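Local coordinates for protein putative N-acetylmuramoyl-L-alanine amidase (Neisseria meningitidis MC58, PDB 3CZX) that probably hydrolyses, as a zinc-dependent amidase, the link between N-acetylmuramoyl residues and L-amino acids in cell-wall glycopeptides, at residues 100-113 and 164-177. Residues are numbered along the deposited sequence; the frame is centred on the assembly and turned at random.
Sequences RWCQVLGKAVAKKT and GICRAIADAIAMEL
Ala108 sits where segments 100-113 and 164-177, of helices 99-113 and 152-177, come closest, its CB 3.6 Å from CB of Ala172 and also against the carbonyl O of Ala168. These small residues let the segment axes approach to 8.5 Å, roughly antiparallel at 143°. Beside them, on the buried side, CG2 of Val109 lies 3.6 Å from CG1 of Ile169, the two running alongside each other in the same direction, while CD2 of Leu105 touches CG2 of Ile169 and CG1 of Ile173. At one end CG2 of Thr113 meets CD1 of Ile165, and Lys112, turned at chi2 (73°), lays CE over side-chain-less Gly164; a water bridges NZ (weakly) and Gly164 O. At the other end CG of Glu176 covers one face of Trp101, a CH-pi contact 3.8 Å from the six-membered ring centroid, with Leu177 at the ring edge. From there the turn at Glu176 chi2 sends the carboxylate on to Arg100. The salt-bridged planes are 61° apart: NE meets OE2 (3.2 Å) from above the carboxylate, and NH2 reaches OE1 (2.9 Å) on the syn side in a bent bond. In this Amidase_3-type zinc amidase both helices pack on one side of the mixed sheet, Leu105 and Ile173 meeting Ile75 of strand 73-77 and Val109 meeting Phe144 of strand 142-145, while Cys166 and Ala170 lean on helix 26-45.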
loop_
_atom_site.group_PDB
_atom_site.type_symbol
_atom_site.label_atom_id
_atom_site.label_comp_id
_atom_site.label_asym_id
_atom_site.label_seq_id
_atom_site.Cartn_x
_atom_site.Cartn_y
_atom_site.Cartn_z
ATOM N N ARG A 100 8.649 26.560 1.811
ATOM C CA ARG A 100 7.583 26.487 0.842
ATOM C C ARG A 100 7.252 25.043 0.531
ATOM O O ARG A 100 6.090 24.687 0.545
ATOM C CB ARG A 100 7.970 27.258 -0.416
ATOM C CG ARG A 100 7.112 27.029 -1.614
ATOM C CD ARG A 100 5.696 27.342 -1.438
ATOM N NE ARG A 100 5.021 27.171 -2.727
ATOM C CZ ARG A 100 3.718 27.357 -2.918
ATOM N NH1 ARG A 100 2.931 27.701 -1.897
ATOM N NH2 ARG A 100 3.189 27.173 -4.122
ATOM N N TRP A 101 8.251 24.193 0.300
ATOM C CA TRP A 101 7.953 22.790 0.023
ATOM C C TRP A 101 7.224 22.128 1.182
ATOM O O TRP A 101 6.267 21.391 0.963
ATOM C CB TRP A 101 9.214 21.997 -0.269
ATOM C CG TRP A 101 9.592 21.968 -1.658
ATOM C CD1 TRP A 101 10.718 22.492 -2.196
ATOM C CD2 TRP A 101 8.883 21.334 -2.734
ATOM N NE1 TRP A 101 10.766 22.228 -3.544
ATOM C CE2 TRP A 101 9.647 21.513 -3.896
ATOM C CE3 TRP A 101 7.692 20.602 -2.814
ATOM C CZ2 TRP A 101 9.230 21.025 -5.146
ATOM C CZ3 TRP A 101 7.278 20.111 -4.072
ATOM C CH2 TRP A 101 8.060 20.321 -5.202
ATOM N N CYS A 102 7.671 22.401 2.407
ATOM C CA CYS A 102 6.997 21.860 3.626
ATOM C C CYS A 102 5.535 22.270 3.667
ATOM O O CYS A 102 4.670 21.466 4.073
ATOM C CB CYS A 102 7.723 22.340 4.891
ATOM S SG CYS A 102 9.346 21.578 5.094
ATOM N N GLN A 103 5.273 23.505 3.264
ATOM C CA GLN A 103 3.922 24.074 3.306
ATOM C C GLN A 103 3.048 23.468 2.189
ATOM O O GLN A 103 1.868 23.157 2.412
ATOM C CB GLN A 103 3.970 25.600 3.239
ATOM C CG GLN A 103 4.525 26.186 4.526
ATOM C CD GLN A 103 4.791 27.663 4.501
ATOM O OE1 GLN A 103 4.988 28.276 3.420
ATOM N NE2 GLN A 103 4.838 28.250 5.693
ATOM N N VAL A 104 3.634 23.261 1.011
ATOM C CA VAL A 104 2.927 22.596 -0.108
ATOM C C VAL A 104 2.506 21.180 0.316
ATOM O O VAL A 104 1.350 20.786 0.133
ATOM C CB VAL A 104 3.830 22.512 -1.360
ATOM C CG1 VAL A 104 3.245 21.595 -2.427
ATOM C CG2 VAL A 104 4.079 23.907 -1.928
ATOM N N LEU A 105 3.441 20.441 0.908
ATOM C CA LEU A 105 3.167 19.052 1.359
ATOM C C LEU A 105 2.100 19.056 2.438
ATOM O O LEU A 105 1.165 18.274 2.412
ATOM C CB LEU A 105 4.419 18.378 1.907
ATOM C CG LEU A 105 5.527 18.181 0.844
ATOM C CD1 LEU A 105 6.848 17.856 1.541
ATOM C CD2 LEU A 105 5.135 17.080 -0.159
ATOM N N GLY A 106 2.268 19.927 3.433
ATOM C CA GLY A 106 1.357 19.945 4.581
ATOM C C GLY A 106 -0.074 20.290 4.167
ATOM O O GLY A 106 -1.051 19.646 4.588
ATOM N N LYS A 107 -0.213 21.289 3.312
ATOM C CA LYS A 107 -1.515 21.732 2.890
ATOM C C LYS A 107 -2.237 20.656 2.100
ATOM O O LYS A 107 -3.454 20.483 2.222
ATOM C CB LYS A 107 -1.372 22.998 2.072
ATOM C CG LYS A 107 -0.949 24.180 2.931
ATOM C CD LYS A 107 -0.538 25.365 2.097
ATOM C CE LYS A 107 -0.377 26.618 2.962
ATOM N NZ LYS A 107 0.194 27.728 2.184
ATOM N N ALA A 108 -1.492 19.932 1.271
ATOM C CA ALA A 108 -2.051 18.849 0.494
ATOM C C ALA A 108 -2.718 17.827 1.411
ATOM O O ALA A 108 -3.826 17.350 1.133
ATOM C CB ALA A 108 -0.955 18.170 -0.317
ATOM N N VAL A 109 -2.031 17.480 2.505
ATOM C CA VAL A 109 -2.562 16.507 3.457
ATOM C C VAL A 109 -3.728 17.078 4.297
ATOM O O VAL A 109 -4.746 16.399 4.516
ATOM C CB VAL A 109 -1.443 15.995 4.387
ATOM C CG1 VAL A 109 -2.022 15.127 5.543
ATOM C CG2 VAL A 109 -0.381 15.211 3.553
ATOM N N ALA A 110 -3.598 18.336 4.734
ATOM C CA ALA A 110 -4.664 18.991 5.484
ATOM C C ALA A 110 -5.986 19.054 4.708
ATOM O O ALA A 110 -7.045 18.838 5.291
ATOM C CB ALA A 110 -4.207 20.442 5.897
ATOM N N LYS A 111 -5.925 19.391 3.422
ATOM C CA LYS A 111 -7.150 19.489 2.588
ATOM C C LYS A 111 -7.888 18.161 2.600
ATOM O O LYS A 111 -9.107 18.128 2.709
ATOM C CB LYS A 111 -6.830 19.886 1.140
ATOM C CG LYS A 111 -6.409 21.317 0.996
ATOM C CD LYS A 111 -5.515 21.558 -0.207
ATOM C CE LYS A 111 -6.205 22.197 -1.336
ATOM N NZ LYS A 111 -5.126 22.586 -2.317
ATOM N N LYS A 112 -7.156 17.055 2.533
ATOM C CA LYS A 112 -7.774 15.734 2.410
ATOM C C LYS A 112 -8.291 15.181 3.738
ATOM O O LYS A 112 -9.150 14.310 3.754
ATOM C CB LYS A 112 -6.756 14.743 1.839
ATOM C CG LYS A 112 -7.293 13.340 1.501
ATOM C CD LYS A 112 -8.142 13.396 0.256
ATOM C CE LYS A 112 -8.547 12.025 -0.252
ATOM N NZ LYS A 112 -9.366 12.197 -1.526
ATOM N N THR A 113 -7.777 15.710 4.840
ATOM C CA THR A 113 -7.992 15.101 6.173
ATOM C C THR A 113 -8.665 15.958 7.230
ATOM O O THR A 113 -9.172 15.420 8.190
ATOM C CB THR A 113 -6.668 14.642 6.778
ATOM O OG1 THR A 113 -5.811 15.787 6.906
ATOM C CG2 THR A 113 -5.995 13.599 5.888
ATOM N N GLY A 164 -5.617 7.820 -1.152
ATOM C CA GLY A 164 -6.070 9.160 -1.475
ATOM C C GLY A 164 -5.173 10.252 -0.909
ATOM O O GLY A 164 -4.932 11.290 -1.565
ATOM N N ILE A 165 -4.710 10.042 0.335
ATOM C CA ILE A 165 -3.788 10.983 0.973
ATOM C C ILE A 165 -2.465 11.026 0.180
ATOM O O ILE A 165 -1.948 12.112 -0.119
ATOM C CB ILE A 165 -3.572 10.651 2.500
ATOM C CG1 ILE A 165 -4.866 10.878 3.292
ATOM C CG2 ILE A 165 -2.361 11.418 3.081
ATOM C CD1 ILE A 165 -4.825 10.303 4.683
ATOM N N CYS A 166 -1.917 9.862 -0.141
ATOM C CA CYS A 166 -0.643 9.768 -0.884
ATOM C C CYS A 166 -0.800 10.302 -2.298
ATOM O O CYS A 166 0.104 10.969 -2.786
ATOM C CB CYS A 166 -0.056 8.411 -0.876
ATOM S SG CYS A 166 0.377 7.804 0.777
ATOM N N ARG A 167 -1.969 10.111 -2.918
ATOM C CA ARG A 167 -2.247 10.753 -4.223
ATOM C C ARG A 167 -2.269 12.269 -4.117
ATOM O O ARG A 167 -1.703 12.959 -4.971
ATOM C CB ARG A 167 -3.564 10.255 -4.830
ATOM C CG ARG A 167 -3.797 10.826 -6.241
ATOM C CD ARG A 167 -4.966 10.194 -6.917
ATOM N NE ARG A 167 -4.773 8.768 -7.091
ATOM C CZ ARG A 167 -4.113 8.175 -8.081
ATOM N NH1 ARG A 167 -3.539 8.875 -9.036
ATOM N NH2 ARG A 167 -4.019 6.854 -8.102
ATOM N N ALA A 168 -2.905 12.810 -3.070
ATOM C CA ALA A 168 -2.900 14.275 -2.798
ATOM C C ALA A 168 -1.444 14.786 -2.697
ATOM O O ALA A 168 -1.097 15.846 -3.238
ATOM C CB ALA A 168 -3.701 14.627 -1.495
ATOM N N ILE A 169 -0.589 14.027 -2.008
ATOM C CA ILE A 169 0.810 14.443 -1.833
ATOM C C ILE A 169 1.526 14.467 -3.202
ATOM O O ILE A 169 2.157 15.464 -3.585
ATOM C CB ILE A 169 1.550 13.512 -0.824
ATOM C CG1 ILE A 169 1.012 13.716 0.600
ATOM C CG2 ILE A 169 3.107 13.741 -0.876
ATOM C CD1 ILE A 169 1.455 12.601 1.618
ATOM N N ALA A 170 1.400 13.379 -3.938
ATOM C CA ALA A 170 2.003 13.240 -5.270
ATOM C C ALA A 170 1.499 14.376 -6.174
ATOM O O ALA A 170 2.280 15.025 -6.880
ATOM C CB ALA A 170 1.670 11.850 -5.849
ATOM N N ASP A 171 0.189 14.576 -6.214
ATOM C CA ASP A 171 -0.385 15.612 -7.088
ATOM C C ASP A 171 0.155 17.021 -6.756
ATOM O O ASP A 171 0.371 17.863 -7.668
ATOM C CB ASP A 171 -1.911 15.626 -6.994
ATOM C CG ASP A 171 -2.579 14.461 -7.709
ATOM O OD1 ASP A 171 -1.956 13.779 -8.573
ATOM O OD2 ASP A 171 -3.758 14.227 -7.377
ATOM N N ALA A 172 0.324 17.295 -5.460
ATOM C CA ALA A 172 0.838 18.583 -4.995
ATOM C C ALA A 172 2.303 18.783 -5.403
ATOM O O ALA A 172 2.715 19.907 -5.731
ATOM C CB ALA A 172 0.645 18.729 -3.470
ATOM N N ILE A 173 3.104 17.716 -5.340
ATOM C CA ILE A 173 4.493 17.771 -5.751
ATOM C C ILE A 173 4.538 18.074 -7.235
ATOM O O ILE A 173 5.183 19.012 -7.637
ATOM C CB ILE A 173 5.272 16.462 -5.407
ATOM C CG1 ILE A 173 5.418 16.268 -3.907
ATOM C CG2 ILE A 173 6.661 16.444 -6.044
ATOM C CD1 ILE A 173 5.884 14.873 -3.496
ATOM N N ALA A 174 3.783 17.325 -8.023
ATOM C CA ALA A 174 3.752 17.539 -9.474
ATOM C C ALA A 174 3.296 18.943 -9.807
ATOM O O ALA A 174 3.903 19.618 -10.634
ATOM C CB ALA A 174 2.872 16.507 -10.151
HETATM N N MSE A 175 2.258 19.411 -9.146
HETATM C CA MSE A 175 1.756 20.782 -9.415
HETATM C C MSE A 175 2.824 21.850 -9.129
HETATM O O MSE A 175 3.015 22.811 -9.910
HETATM C CB MSE A 175 0.489 21.044 -8.617
HETATM C CG MSE A 175 -0.008 22.459 -8.619
HETATM SE SE MSE A 175 -0.881 22.835 -10.320
HETATM C CE MSE A 175 -2.578 21.984 -9.893
ATOM N N GLU A 176 3.546 21.683 -8.028
ATOM C CA GLU A 176 4.549 22.676 -7.638
ATOM C C GLU A 176 5.691 22.718 -8.646
ATOM O O GLU A 176 6.297 23.758 -8.859
ATOM C CB GLU A 176 5.043 22.359 -6.232
ATOM C CG GLU A 176 6.103 23.264 -5.678
ATOM C CD GLU A 176 5.625 24.678 -5.384
ATOM O OE1 GLU A 176 4.426 24.994 -5.539
ATOM O OE2 GLU A 176 6.494 25.493 -4.967
ATOM N N LEU A 177 5.972 21.575 -9.251
ATOM C CA LEU A 177 6.998 21.426 -10.288
ATOM C C LEU A 177 6.478 21.847 -11.665
ATOM O O LEU A 177 7.258 21.977 -12.615
ATOM C CB LEU A 177 7.462 19.983 -10.363
ATOM C CG LEU A 177 8.162 19.488 -9.098
ATOM C CD1 LEU A 177 8.493 18.017 -9.209
ATOM C CD2 LEU A 177 9.409 20.315 -8.834
HETATM O O HOH W 1 -6.718 12.203 -3.388
#